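Local coordinates for lysyl oxidase (PDB 1W7C), which probably oxidises primary amines, including lysine side chains, to aldehydes, using copper and a topaquinone cofactor built from its own chain, at residues E403-Y408 and I421-T426; E59-N64 and L116-T121. All coordinates share one frame; numbering follows the deposited sequence.

In the fold
Contact 2 comes first along the chain and closes before contact 1 opens. The two do not touch: their centres are 40 Å apart and their nearest atoms about 24 Å. Contact 2 (59-64 with 116-121) lies at the five-stranded antiparallel sheet that includes strands 53-61 and 112-115. Segment 59-64 is part of the N2 domain. Contact 1 (403-408 with 421-426) joins strands 391-405 and 418-433, within the copper amine oxidase enzyme domain. They share no strand. Contact 1 also faces the second subunit, so it belongs to the dimer interface. Contact 2 touches no other protein chain and carries an N-linked glycan instead.

Contact 1: E403-Y408 and I421-T426; sequences ENQEDY and ITQNPT
Asn-404 and Thr-426 form an antiparallel hydrogen-bonded pair, with N of Asn-404 2.9 Å from O of Thr-426 and the return bond from N of Thr-426 to O of Asn-404. Gln-405 and Pro-425 make the next, non-hydrogen-bonded pair. N of Glu-406 then donates to O of Asn-424.

The tight part centres on the Glu-406 carboxylate. The chain bends at chi2 (-62°), which turns CD out of the extended line. OE1 accepts OG1 of Thr-426 at 2.7 Å, on its anti side. ND2 of Asn-404 meets the same OE1 from above the carboxylate plane, at 3.1 Å. Lys-445 of the same chain adds a salt bridge to OE1, which would favour the ionised acid. Nearby, ND2 of Asn-424 sits 3.0 Å above one face of the Tyr-408 ring, offset toward the rim. The amide and ring planes are 77° apart.

The looser side lies around the partly exposed Gln-405. Its OE1 takes a weak bond from N of Asn-424, at 3.3 Å. A water 2.6 Å from this OE1 also accepts from N of Asn-424. The second subunit meets Gln-405 NE2 through its Pro-283 and Ser-282, and Asp-407 through its Lys-445.

This is an antiparallel strand pair of the enzyme domain that runs out into loop at the dimer interface. Strand 391-405 also pairs with 380-388 and 734-737, and strand 418-433 with 411-415, 440-446 and 692-697.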
ATOM      1  N   GLU A 403     -15.348  -7.102  10.761  1.00 13.87           N
ATOM      2  CA  GLU A 403     -14.103  -6.945  11.484  1.00 13.70           C
ATOM      3  C   GLU A 403     -13.058  -7.904  10.911  1.00 14.29           C
ATOM      4  O   GLU A 403     -13.247  -9.102  10.846  1.00 17.95           O
ATOM      5  CB  GLU A 403     -14.290  -7.200  12.970  1.00 14.17           C
ATOM      6  CG  GLU A 403     -13.050  -6.769  13.766  1.00 14.64           C
ATOM      7  CD  GLU A 403     -13.206  -6.929  15.272  1.00 14.41           C
ATOM      8  OE1 GLU A 403     -13.818  -7.926  15.729  1.00 16.29           O
ATOM      9  OE2 GLU A 403     -12.666  -6.054  15.994  1.00 15.70           O
ATOM     10  N   ASN A 404     -11.964  -7.352  10.408  1.00 14.06           N
ATOM     11  CA  ASN A 404     -10.857  -8.177   9.944  1.00 13.99           C
ATOM     12  C   ASN A 404      -9.843  -8.380  11.053  1.00 14.87           C
ATOM     13  O   ASN A 404      -9.777  -7.572  11.976  1.00 15.23           O
ATOM     14  CB  ASN A 404     -10.156  -7.556   8.718  1.00 14.57           C
ATOM     15  CG  ASN A 404      -9.284  -8.547   7.977  1.00 15.79           C
ATOM     16  OD1 ASN A 404      -9.592  -9.764   7.941  1.00 17.78           O
ATOM     17  ND2 ASN A 404      -8.192  -8.058   7.357  1.00 16.27           N
ATOM     18  N   GLN A 405      -9.055  -9.460  10.944  1.00 14.89           N
ATOM     19  CA  GLN A 405      -7.796  -9.582  11.683  1.00 14.81           C
ATOM     20  C   GLN A 405      -6.717  -9.367  10.649  1.00 14.80           C
ATOM     21  O   GLN A 405      -6.489 -10.190   9.762  1.00 15.66           O
ATOM     22  CB  GLN A 405      -7.678 -10.961  12.328  1.00 16.03           C
ATOM     23  CG  GLN A 405      -6.460 -11.084  13.261  1.00 17.76           C
ATOM     24  CD  GLN A 405      -6.550 -10.223  14.495  1.00 15.39           C
ATOM     25  OE1 GLN A 405      -5.713  -9.341  14.708  1.00 17.81           O
ATOM     26  NE2 GLN A 405      -7.523 -10.536  15.368  1.00 17.10           N
ATOM     27  N   GLU A 406      -6.023  -8.243  10.723  1.00 14.25           N
ATOM     28  CA  GLU A 406      -4.988  -7.995   9.752  1.00 14.00           C
ATOM     29  C   GLU A 406      -3.846  -8.995   9.930  1.00 16.09           C
ATOM     30  O   GLU A 406      -3.653  -9.530  11.008  1.00 16.67           O
ATOM     31  CB  GLU A 406      -4.439  -6.571   9.865  1.00 14.43           C
ATOM     32  CG  GLU A 406      -5.449  -5.451   9.676  1.00 14.63           C
ATOM     33  CD  GLU A 406      -6.107  -5.427   8.325  1.00 15.07           C
ATOM     34  OE1 GLU A 406      -7.344  -5.271   8.262  1.00 14.63           O
ATOM     35  OE2 GLU A 406      -5.360  -5.505   7.313  1.00 17.40           O
ATOM     36  N   ASP A 407      -3.066  -9.207   8.852  1.00 15.69           N
ATOM     37  CA  ASP A 407      -2.042 -10.241   8.806  1.00 20.50           C
ATOM     38  C   ASP A 407      -0.748  -9.887   9.544  1.00 17.93           C
ATOM     39  O   ASP A 407       0.173 -10.676   9.556  1.00 27.48           O
ATOM     40  CB  ASP A 407      -1.740 -10.652   7.350  1.00 27.37           C
ATOM     41  CG  ASP A 407      -1.011  -9.570   6.530  1.00 33.95           C
ATOM     42  OD1 ASP A 407      -0.390  -8.663   7.088  1.00 31.33           O
ATOM     43  OD2 ASP A 407      -0.990  -9.580   5.271  1.00 25.42           O
ATOM     44  N   TYR A 408      -0.730  -8.735  10.183  1.00 14.51           N
ATOM     45  CA  TYR A 408       0.415  -8.232  10.954  1.00 14.56           C
ATOM     46  C   TYR A 408      -0.162  -7.581  12.225  1.00 14.40           C
ATOM     47  O   TYR A 408      -1.285  -7.024  12.210  1.00 15.36           O
ATOM     48  CB  TYR A 408       1.243  -7.220  10.134  1.00 14.15           C
ATOM     49  CG  TYR A 408       0.470  -5.978   9.831  1.00 14.59           C
ATOM     50  CD1 TYR A 408      -0.468  -5.941   8.811  1.00 15.31           C
ATOM     51  CD2 TYR A 408       0.667  -4.820  10.569  1.00 14.31           C
ATOM     52  CE1 TYR A 408      -1.202  -4.790   8.539  1.00 15.38           C
ATOM     53  CE2 TYR A 408      -0.047  -3.670  10.301  1.00 15.04           C
ATOM     54  CZ  TYR A 408      -0.989  -3.652   9.302  1.00 15.52           C
ATOM     55  OH  TYR A 408      -1.747  -2.524   9.129  1.00 16.33           O
ATOM     56  N   ILE A 421       2.915  -7.511  22.489  1.00 16.51           N
ATOM     57  CA  ILE A 421       2.381  -7.483  21.125  1.00 16.89           C
ATOM     58  C   ILE A 421       0.891  -7.132  21.174  1.00 16.07           C
ATOM     59  O   ILE A 421       0.161  -7.711  21.969  1.00 16.75           O
ATOM     60  CB  ILE A 421       2.560  -8.881  20.381  1.00 16.07           C
ATOM     61  CG1 ILE A 421       3.963  -9.460  20.558  1.00 18.52           C
ATOM     62  CG2 ILE A 421       2.186  -8.743  18.906  1.00 16.80           C
ATOM     63  CD1 ILE A 421       4.051 -10.863  20.204  1.00 41.70           C
ATOM     64  N   THR A 422       0.472  -6.234  20.296  1.00 15.11           N
ATOM     65  CA  THR A 422      -0.919  -5.850  20.160  1.00 15.35           C
ATOM     66  C   THR A 422      -1.432  -6.322  18.819  1.00 15.45           C
ATOM     67  O   THR A 422      -0.804  -6.086  17.801  1.00 15.11           O
ATOM     68  CB  THR A 422      -1.048  -4.326  20.248  1.00 16.57           C
ATOM     69  OG1 THR A 422      -0.658  -3.906  21.564  1.00 17.05           O
ATOM     70  CG2 THR A 422      -2.512  -3.911  20.059  1.00 16.66           C
ATOM     71  N   GLN A 423      -2.550  -7.019  18.831  1.00 15.05           N
ATOM     72  CA  GLN A 423      -3.234  -7.462  17.614  1.00 15.10           C
ATOM     73  C   GLN A 423      -3.805  -6.273  16.848  1.00 14.66           C
ATOM     74  O   GLN A 423      -3.909  -5.163  17.358  1.00 15.49           O
ATOM     75  CB  GLN A 423      -4.341  -8.484  17.930  1.00 15.29           C
ATOM     76  CG  GLN A 423      -3.872  -9.695  18.649  1.00 17.47           C
ATOM     77  CD  GLN A 423      -5.018 -10.618  18.924  1.00 25.65           C
ATOM     78  OE1 GLN A 423      -5.673 -10.480  19.936  1.00 31.43           O
ATOM     79  NE2 GLN A 423      -5.289 -11.535  18.017  1.00 28.69           N
ATOM     80  N   ASN A 424      -4.202  -6.540  15.618  1.00 15.80           N
ATOM     81  CA  ASN A 424      -4.652  -5.497  14.686  1.00 14.64           C
ATOM     82  C   ASN A 424      -6.003  -5.849  14.041  1.00 14.45           C
ATOM     83  O   ASN A 424      -6.098  -6.019  12.848  1.00 14.37           O
ATOM     84  CB  ASN A 424      -3.575  -5.328  13.607  1.00 14.99           C
ATOM     85  CG  ASN A 424      -3.660  -4.054  12.816  1.00 14.28           C
ATOM     86  OD1 ASN A 424      -4.422  -3.126  13.109  1.00 15.81           O
ATOM     87  ND2 ASN A 424      -2.792  -3.974  11.794  1.00 16.32           N
ATOM     88  N   PRO A 425      -7.052  -5.901  14.846  1.00 13.96           N
ATOM     89  CA  PRO A 425      -8.413  -5.977  14.303  1.00 13.93           C
ATOM     90  C   PRO A 425      -8.819  -4.632  13.744  1.00 13.48           C
ATOM     91  O   PRO A 425      -8.471  -3.596  14.289  1.00 14.03           O
ATOM     92  CB  PRO A 425      -9.254  -6.297  15.525  1.00 15.70           C
ATOM     93  CG  PRO A 425      -8.514  -5.581  16.632  1.00 16.60           C
ATOM     94  CD  PRO A 425      -7.061  -5.832  16.321  1.00 15.49           C
ATOM     95  N   THR A 426      -9.537  -4.654  12.634  1.00 14.06           N
ATOM     96  CA  THR A 426      -9.995  -3.426  11.965  1.00 14.20           C
ATOM     97  C   THR A 426     -11.475  -3.546  11.626  1.00 13.51           C
ATOM     98  O   THR A 426     -11.972  -4.641  11.328  1.00 14.35           O
ATOM     99  CB  THR A 426      -9.227  -3.130  10.675  1.00 14.26           C
ATOM    100  OG1 THR A 426      -9.337  -4.256   9.799  1.00 13.82           O
ATOM    101  CG2 THR A 426      -7.777  -2.860  10.973  1.00 14.14           C
TER
HETATM  102  O   HOH W   1      -3.230  -8.870  13.948  1.00 17.79           O

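Contact 2: E59-N64 and L116-T121; sequences ETLKPN and LSFYNT. With NAG (2-acetamido-2-deoxy-beta-D-glucopyranose), chain B.
Leu-61 and Leu-116 reach toward each other tip to tip, CD2 of Leu-61 lying 4.2 Å from CD1 of Leu-116. The other Leu-61 branch, CD1, touches CE2 of Tyr-119 at 4.0 Å.

Phe-118 links this apolar patch to the sugar. Its CB lies 3.5 Å from O4 of the GlcNAc on Asn-64. CG lies between the backbone N and the carbonyl carbon (chi1 70°), which brings it near O4 and C5 of the sugar. CD1 lies beneath C5, which stands 3.6 Å above the ring plane, offset toward the rim. CD2 is near O4 and CE1 near C5. At the tip, CZ comes 4.1 Å from OD1 of Asn-64, while CE2 meets CD2 of Leu-61 near the ring plane, at 4.3 Å. The opposite face is covered by CD2 of Tyr-119, over its centre. An alanine in place of Phe-118 would probably leave C5 without its flat support and open a gap between the glycan and Leu-61.

Asn-64 ND2 is bonded covalently to C1 of the sugar, and a further GlcNAc also touches Phe-118. The arrangement is that of an N-glycosylation site in which an aromatic ring packs against the first sugar.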
ATOM      1  N   GLU A  59     -34.382  12.729  -4.325  1.00 16.24           N
ATOM      2  CA  GLU A  59     -33.480  12.301  -3.264  1.00 15.61           C
ATOM      3  C   GLU A  59     -33.366  13.331  -2.151  1.00 15.90           C
ATOM      4  O   GLU A  59     -33.806  14.466  -2.285  1.00 16.86           O
ATOM      5  CB  GLU A  59     -32.091  11.980  -3.812  1.00 15.42           C
ATOM      6  CG  GLU A  59     -31.346  13.198  -4.304  1.00 16.35           C
ATOM      7  CD  GLU A  59     -29.848  12.988  -4.481  1.00 19.85           C
ATOM      8  OE1 GLU A  59     -29.329  11.897  -4.158  1.00 19.24           O
ATOM      9  OE2 GLU A  59     -29.211  13.964  -4.933  1.00 18.06           O
ATOM     10  N   THR A  60     -32.738  12.919  -1.044  1.00 16.57           N
ATOM     11  CA  THR A  60     -32.498  13.845   0.056  1.00 16.60           C
ATOM     12  C   THR A  60     -31.593  14.991  -0.361  1.00 16.05           C
ATOM     13  O   THR A  60     -30.533  14.757  -0.936  1.00 17.33           O
ATOM     14  CB  THR A  60     -31.865  13.105   1.200  1.00 17.71           C
ATOM     15  OG1 THR A  60     -32.784  12.101   1.654  1.00 17.21           O
ATOM     16  CG2 THR A  60     -31.589  14.035   2.385  1.00 18.11           C
ATOM     17  N   LEU A  61     -32.019  16.221  -0.077  1.00 17.30           N
ATOM     18  CA  LEU A  61     -31.141  17.377  -0.132  1.00 17.72           C
ATOM     19  C   LEU A  61     -30.556  17.508   1.268  1.00 16.30           C
ATOM     20  O   LEU A  61     -31.271  17.887   2.206  1.00 18.03           O
ATOM     21  CB  LEU A  61     -31.926  18.630  -0.529  1.00 18.16           C
ATOM     22  CG  LEU A  61     -31.105  19.902  -0.606  1.00 17.46           C
ATOM     23  CD1 LEU A  61     -30.055  19.835  -1.699  1.00 18.10           C
ATOM     24  CD2 LEU A  61     -32.041  21.085  -0.851  1.00 20.27           C
ATOM     25  N   LYS A  62     -29.290  17.155   1.421  1.00 16.98           N
ATOM     26  CA  LYS A  62     -28.704  17.012   2.763  1.00 16.97           C
ATOM     27  C   LYS A  62     -28.643  18.377   3.471  1.00 16.35           C
ATOM     28  O   LYS A  62     -28.548  19.429   2.840  1.00 17.33           O
ATOM     29  CB  LYS A  62     -27.320  16.391   2.691  1.00 20.62           C
ATOM     30  CG  LYS A  62     -27.367  14.896   2.337  1.00 23.76           C
ATOM     31  CD  LYS A  62     -26.005  14.308   2.314  1.00 31.73           C
ATOM     32  CE  LYS A  62     -26.026  12.873   1.869  1.00 27.08           C
ATOM     33  NZ  LYS A  62     -26.311  12.748   0.401  1.00 26.78           N
ATOM     34  N   PRO A  63     -28.710  18.368   4.798  1.00 17.22           N
ATOM     35  CA  PRO A  63     -28.624  19.621   5.540  1.00 16.69           C
ATOM     36  C   PRO A  63     -27.316  20.378   5.322  1.00 16.35           C
ATOM     37  O   PRO A  63     -26.314  19.799   4.988  1.00 17.01           O
ATOM     38  CB  PRO A  63     -28.774  19.171   6.992  1.00 21.28           C
ATOM     39  CG  PRO A  63     -29.574  17.915   6.928  1.00 21.74           C
ATOM     40  CD  PRO A  63     -28.976  17.222   5.686  1.00 19.68           C
ATOM     41  N   ASN A  64     -27.388  21.677   5.534  1.00 17.06           N
ATOM     42  CA  ASN A  64     -26.211  22.491   5.548  1.00 16.21           C
ATOM     43  C   ASN A  64     -25.426  22.247   6.840  1.00 15.28           C
ATOM     44  O   ASN A  64     -25.970  21.777   7.826  1.00 16.32           O
ATOM     45  CB  ASN A  64     -26.590  23.940   5.408  1.00 17.49           C
ATOM     46  CG  ASN A  64     -26.985  24.325   4.001  1.00 18.89           C
ATOM     47  OD1 ASN A  64     -26.648  23.646   3.020  1.00 19.14           O
ATOM     48  ND2 ASN A  64     -27.731  25.427   3.917  1.00 21.62           N
ATOM     49  N   LEU A 116     -33.665  25.019  -7.788  1.00 19.73           N
ATOM     50  CA  LEU A 116     -32.564  24.632  -6.910  1.00 17.98           C
ATOM     51  C   LEU A 116     -31.252  24.728  -7.653  1.00 18.01           C
ATOM     52  O   LEU A 116     -31.058  24.056  -8.681  1.00 19.13           O
ATOM     53  CB  LEU A 116     -32.783  23.206  -6.430  1.00 18.93           C
ATOM     54  CG  LEU A 116     -31.730  22.593  -5.541  1.00 19.25           C
ATOM     55  CD1 LEU A 116     -31.493  23.411  -4.282  1.00 19.52           C
ATOM     56  CD2 LEU A 116     -32.168  21.183  -5.176  1.00 18.08           C
ATOM     57  N   SER A 117     -30.352  25.576  -7.149  1.00 16.99           N
ATOM     58  CA  SER A 117     -29.092  25.820  -7.816  1.00 17.12           C
ATOM     59  C   SER A 117     -27.930  26.228  -6.919  1.00 17.41           C
ATOM     60  O   SER A 117     -26.839  26.472  -7.436  1.00 17.78           O
ATOM     61  CB  SER A 117     -29.258  26.906  -8.876  1.00 21.87           C
ATOM     62  OG  SER A 117     -29.567  28.145  -8.270  1.00 23.64           O
ATOM     63  N   PHE A 118     -28.116  26.252  -5.597  1.00 17.74           N
ATOM     64  CA  PHE A 118     -27.101  26.883  -4.758  1.00 16.67           C
ATOM     65  C   PHE A 118     -25.733  26.178  -4.848  1.00 16.65           C
ATOM     66  O   PHE A 118     -24.705  26.806  -4.633  1.00 18.77           O
ATOM     67  CB  PHE A 118     -27.570  27.074  -3.307  1.00 17.83           C
ATOM     68  CG  PHE A 118     -27.703  25.797  -2.487  1.00 17.33           C
ATOM     69  CD1 PHE A 118     -26.575  25.240  -1.913  1.00 18.67           C
ATOM     70  CD2 PHE A 118     -28.942  25.202  -2.239  1.00 18.85           C
ATOM     71  CE1 PHE A 118     -26.661  24.099  -1.134  1.00 19.25           C
ATOM     72  CE2 PHE A 118     -29.028  24.041  -1.471  1.00 20.14           C
ATOM     73  CZ  PHE A 118     -27.888  23.500  -0.910  1.00 18.83           C
ATOM     74  N   TYR A 119     -25.738  24.866  -5.058  1.00 15.72           N
ATOM     75  CA  TYR A 119     -24.509  24.062  -5.127  1.00 16.88           C
ATOM     76  C   TYR A 119     -23.925  23.993  -6.542  1.00 16.89           C
ATOM     77  O   TYR A 119     -22.895  23.362  -6.742  1.00 17.68           O
ATOM     78  CB  TYR A 119     -24.732  22.636  -4.565  1.00 16.80           C
ATOM     79  CG  TYR A 119     -25.940  21.972  -5.156  1.00 17.00           C
ATOM     80  CD1 TYR A 119     -25.956  21.535  -6.486  1.00 18.20           C
ATOM     81  CD2 TYR A 119     -27.096  21.846  -4.408  1.00 19.07           C
ATOM     82  CE1 TYR A 119     -27.097  20.974  -7.049  1.00 17.67           C
ATOM     83  CE2 TYR A 119     -28.230  21.335  -4.950  1.00 17.97           C
ATOM     84  CZ  TYR A 119     -28.242  20.884  -6.276  1.00 18.60           C
ATOM     85  OH  TYR A 119     -29.402  20.303  -6.802  1.00 18.76           O
ATOM     86  N   ASN A 120     -24.605  24.602  -7.521  1.00 15.67           N
ATOM     87  CA  ASN A 120     -24.099  24.692  -8.876  1.00 16.25           C
ATOM     88  C   ASN A 120     -23.315  25.961  -9.030  1.00 16.70           C
ATOM     89  O   ASN A 120     -23.865  27.058  -8.879  1.00 18.26           O
ATOM     90  CB  ASN A 120     -25.241  24.647  -9.879  1.00 17.01           C
ATOM     91  CG  ASN A 120     -25.896  23.280  -9.939  1.00 16.07           C
ATOM     92  OD1 ASN A 120     -25.250  22.267  -9.663  1.00 16.19           O
ATOM     93  ND2 ASN A 120     -27.197  23.244 -10.294  1.00 17.36           N
ATOM     94  N   THR A 121     -22.022  25.845  -9.322  1.00 15.20           N
ATOM     95  CA  THR A 121     -21.187  27.006  -9.462  1.00 15.82           C
ATOM     96  C   THR A 121     -21.606  27.895 -10.621  1.00 16.49           C
ATOM     97  O   THR A 121     -21.330  29.090 -10.612  1.00 18.16           O
ATOM     98  CB  THR A 121     -19.706  26.643  -9.642  1.00 17.14           C
ATOM     99  OG1 THR A 121     -19.538  25.861 -10.823  1.00 16.74           O
ATOM    100  CG2 THR A 121     -19.152  25.841  -8.483  1.00 18.17           C
TER
HETATM  101  C1  NAG B   1     -27.976  25.913   2.584  1.00 25.94           C
HETATM  102  C2  NAG B   1     -29.400  26.516   2.647  1.00 28.75           C
HETATM  103  C3  NAG B   1     -29.815  27.285   1.382  1.00 37.48           C
HETATM  104  C4  NAG B   1     -28.684  28.197   0.911  1.00 33.07           C
HETATM  105  C5  NAG B   1     -27.378  27.406   0.920  1.00 34.84           C
HETATM  106  C6  NAG B   1     -26.187  28.197   0.450  1.00 42.90           C
HETATM  107  C7  NAG B   1     -31.132  25.444   3.987  1.00 47.37           C
HETATM  108  C8  NAG B   1     -32.038  24.266   4.184  1.00 40.70           C
HETATM  109  N2  NAG B   1     -30.350  25.433   2.913  1.00 33.68           N
HETATM  110  O3  NAG B   1     -30.998  28.025   1.644  1.00 45.81           O
HETATM  111  O4  NAG B   1     -28.854  28.624  -0.435  1.00 40.74           O
HETATM  112  O5  NAG B   1     -27.064  26.916   2.205  1.00 24.59           O
HETATM  113  O6  NAG B   1     -25.957  29.194   1.407  1.00 31.50           O
HETATM  114  O7  NAG B   1     -31.147  26.366   4.805  1.00 45.34           O